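AP endonuclease, family protein 2 (Mycobacterium smegmatis, PDB 5TNV) binds magnesium in a xylose isomerase-like TIM barrel and may act as an endonuclease. Local coordinates at residues Arg59-Glu63 with Leu64-His68. Numbering follows the deposited sequence.
Sequences RQVRE and LGFDH
R62 NH1 grips two acceptors beyond the helix end, the backbone F66 O and the carboxylate D67 OD1, each 2.8 Å from NH1. Both lie close to the guanidinium plane, at its edge. The bond to D67 is a salt bridge that reaches OD1 on its anti side, with guanidinium and carboxylate planes turned 46° apart. A water closes the ring, accepting from R62 NH2 and donating to D67 OD1. The arginine chain leaves its helix with CG anti to N (chi1 180°), then bends at chi2 (63°), which brings CD within 3.3 Å of F66 O and carries the guanidinium alongside F66 and D67. On the buried side of the turn, V61 CG1 touches F66 CB and CD2, each at 3.7 Å, while V61 O lies at the ring edge. G65, with positive phi, reverses the chain in a Schellman motif; G65 N bonds to R62 O at 2.9 Å, and L64 N to V61 O at 3.1 Å. The turn joins helix 51-63 to strand 68-70 of the barrel. V61 and F66 face A31 of strand 29-32, L64 and F66 meet A311 of helix 306-325, and E63 OE1 bonds to S323 of a second subunit.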
ATOM      1  N   ARG A  59     -24.252   9.973   1.349  1.00  4.80           N
ATOM      2  CA  ARG A  59     -24.550   8.537   1.166  1.00  4.95           C
ATOM      3  C   ARG A  59     -23.287   7.754   0.844  1.00  4.55           C
ATOM      4  O   ARG A  59     -23.137   6.614   1.295  1.00  5.03           O
ATOM      5  CB  ARG A  59     -25.561   8.389   0.050  1.00  5.45           C
ATOM      6  CG  ARG A  59     -26.185   6.999  -0.049  1.00  6.15           C
ATOM      7  CD  ARG A  59     -27.317   6.977  -1.070  1.00  6.70           C
ATOM      8  NE  ARG A  59     -28.381   7.905  -0.635  1.00  7.56           N
ATOM      9  CZ  ARG A  59     -29.251   8.483  -1.454  1.00  8.95           C
ATOM     10  NH1 ARG A  59     -29.267   8.200  -2.737  1.00 13.93           N
ATOM     11  NH2 ARG A  59     -30.151   9.312  -0.964  1.00 12.53           N
ATOM     12  N   GLN A  60     -22.393   8.325   0.034  1.00  4.71           N
ATOM     13  CA  GLN A  60     -21.161   7.631  -0.306  1.00  4.77           C
ATOM     14  C   GLN A  60     -20.340   7.336   0.946  1.00  4.41           C
ATOM     15  O   GLN A  60     -19.631   6.315   1.005  1.00  5.13           O
ATOM     16  CB  GLN A  60     -20.319   8.466  -1.279  1.00  5.20           C
ATOM     17  CG  GLN A  60     -20.958   8.595  -2.655  1.00  5.98           C
ATOM     18  CD  GLN A  60     -20.039   9.353  -3.570  1.00  6.39           C
ATOM     19  OE1 GLN A  60     -18.916   8.917  -3.853  1.00  6.76           O
ATOM     20  NE2 GLN A  60     -20.468  10.502  -4.025  1.00  9.59           N
ATOM     21  N   VAL A  61     -20.363   8.253   1.898  1.00  4.46           N
ATOM     22  CA  VAL A  61     -19.639   8.128   3.164  1.00  4.44           C
ATOM     23  C   VAL A  61     -20.275   7.039   4.022  1.00  4.28           C
ATOM     24  O   VAL A  61     -19.590   6.154   4.545  1.00  5.03           O
ATOM     25  CB  VAL A  61     -19.608   9.506   3.849  1.00  4.61           C
ATOM     26  CG1 VAL A  61     -18.905   9.380   5.177  1.00  6.87           C
ATOM     27  CG2 VAL A  61     -18.951  10.529   2.965  1.00  5.59           C
ATOM     28  N   ARG A  62     -21.611   7.077   4.180  1.00  4.51           N
ATOM     29  CA  ARG A  62     -22.301   6.032   4.954  1.00  4.56           C
ATOM     30  C   ARG A  62     -22.116   4.659   4.330  1.00  4.65           C
ATOM     31  O   ARG A  62     -21.941   3.677   5.057  1.00  5.29           O
ATOM     32  CB  ARG A  62     -23.800   6.395   5.009  1.00  4.98           C
ATOM     33  CG  ARG A  62     -24.628   5.376   5.792  1.00  5.40           C
ATOM     34  CD  ARG A  62     -24.184   5.315   7.252  1.00  6.86           C
ATOM     35  NE  ARG A  62     -25.084   4.482   8.015  1.00  8.70           N
ATOM     36  CZ  ARG A  62     -24.772   4.084   9.225  1.00 13.02           C
ATOM     37  NH1 ARG A  62     -23.625   4.450   9.800  1.00 15.39           N
ATOM     38  NH2 ARG A  62     -25.588   3.331   9.903  1.00 23.93           N
ATOM     39  N   GLU A  63     -22.161   4.561   2.997  1.00  4.84           N
ATOM     40  CA  GLU A  63     -21.943   3.286   2.309  1.00  5.17           C
ATOM     41  C   GLU A  63     -20.621   2.616   2.681  1.00  5.17           C
ATOM     42  O   GLU A  63     -20.532   1.387   2.619  1.00  6.66           O
ATOM     43  CB  GLU A  63     -21.946   3.503   0.779  1.00  5.19           C
ATOM     44  CG  GLU A  63     -23.363   3.684   0.218  1.00  5.47           C
ATOM     45  CD  GLU A  63     -23.372   4.216  -1.206  1.00  5.62           C
ATOM     46  OE1 GLU A  63     -22.325   4.697  -1.703  1.00  5.67           O
ATOM     47  OE2 GLU A  63     -24.474   4.146  -1.837  1.00  6.64           O
ATOM     48  N   LEU A  64     -19.640   3.403   3.020  1.00  5.16           N
ATOM     49  CA  LEU A  64     -18.303   2.914   3.384  1.00  5.39           C
ATOM     50  C   LEU A  64     -18.147   2.684   4.880  1.00  5.36           C
ATOM     51  O   LEU A  64     -17.039   2.333   5.327  1.00  6.87           O
ATOM     52  CB  LEU A  64     -17.231   3.818   2.788  1.00  5.64           C
ATOM     53  CG  LEU A  64     -17.090   3.726   1.291  1.00  6.32           C
ATOM     54  CD1 LEU A  64     -16.309   4.907   0.742  1.00  7.89           C
ATOM     55  CD2 LEU A  64     -16.453   2.421   0.894  1.00  8.58           C
ATOM     56  N   GLY A  65     -19.204   2.833   5.666  1.00  5.31           N
ATOM     57  CA  GLY A  65     -19.257   2.365   7.014  1.00  5.72           C
ATOM     58  C   GLY A  65     -19.204   3.421   8.097  1.00  5.39           C
ATOM     59  O   GLY A  65     -19.351   3.137   9.289  1.00  6.49           O
ATOM     60  N   PHE A  66     -19.019   4.695   7.723  1.00  4.99           N
ATOM     61  CA  PHE A  66     -18.938   5.743   8.744  1.00  4.56           C
ATOM     62  C   PHE A  66     -20.267   5.964   9.444  1.00  4.56           C
ATOM     63  O   PHE A  66     -21.337   5.845   8.853  1.00  5.21           O
ATOM     64  CB  PHE A  66     -18.539   7.069   8.091  1.00  4.50           C
ATOM     65  CG  PHE A  66     -17.083   7.123   7.721  1.00  4.27           C
ATOM     66  CD1 PHE A  66     -16.164   7.544   8.690  1.00  4.54           C
ATOM     67  CD2 PHE A  66     -16.609   6.780   6.475  1.00  5.02           C
ATOM     68  CE1 PHE A  66     -14.800   7.585   8.417  1.00  5.30           C
ATOM     69  CE2 PHE A  66     -15.246   6.811   6.191  1.00  6.08           C
ATOM     70  CZ  PHE A  66     -14.369   7.189   7.167  1.00  6.01           C
ATOM     71  N   ASP A  67     -20.175   6.319  10.727  1.00  4.90           N
ATOM     72  CA  ASP A  67     -21.250   6.886  11.527  1.00  5.26           C
ATOM     73  C   ASP A  67     -21.143   8.402  11.668  1.00  4.38           C
ATOM     74  O   ASP A  67     -22.156   9.058  11.908  1.00  5.08           O
ATOM     75  CB  ASP A  67     -21.239   6.273  12.929  1.00  6.33           C
ATOM     76  CG  ASP A  67     -21.568   4.812  12.956  1.00  8.57           C
ATOM     77  OD1 ASP A  67     -22.510   4.405  12.343  1.00 11.75           O
ATOM     78  OD2 ASP A  67     -20.887   4.068  13.674  1.00 14.43           O
ATOM     79  N   HIS A  68     -19.932   8.946  11.575  1.00  4.45           N
ATOM     80  CA  HIS A  68     -19.679  10.342  11.812  1.00  4.41           C
ATOM     81  C   HIS A  68     -18.935  10.973  10.640  1.00  4.27           C
ATOM     82  O   HIS A  68     -18.129  10.301   9.945  1.00  4.36           O
ATOM     83  CB  HIS A  68     -18.871  10.570  13.095  1.00  4.93           C
ATOM     84  CG  HIS A  68     -19.640  10.249  14.318  1.00  5.20           C
ATOM     85  ND1 HIS A  68     -19.625   9.021  14.918  1.00  6.67           N
ATOM     86  CD2 HIS A  68     -20.480  11.071  15.015  1.00  7.01           C
ATOM     87  CE1 HIS A  68     -20.425   9.058  15.969  1.00  8.18           C
ATOM     88  NE2 HIS A  68     -20.969  10.265  16.067  1.00  8.45           N
TER
HETATM   89  O   HOH W   1     -24.378   2.307  12.546  1.00 21.66           O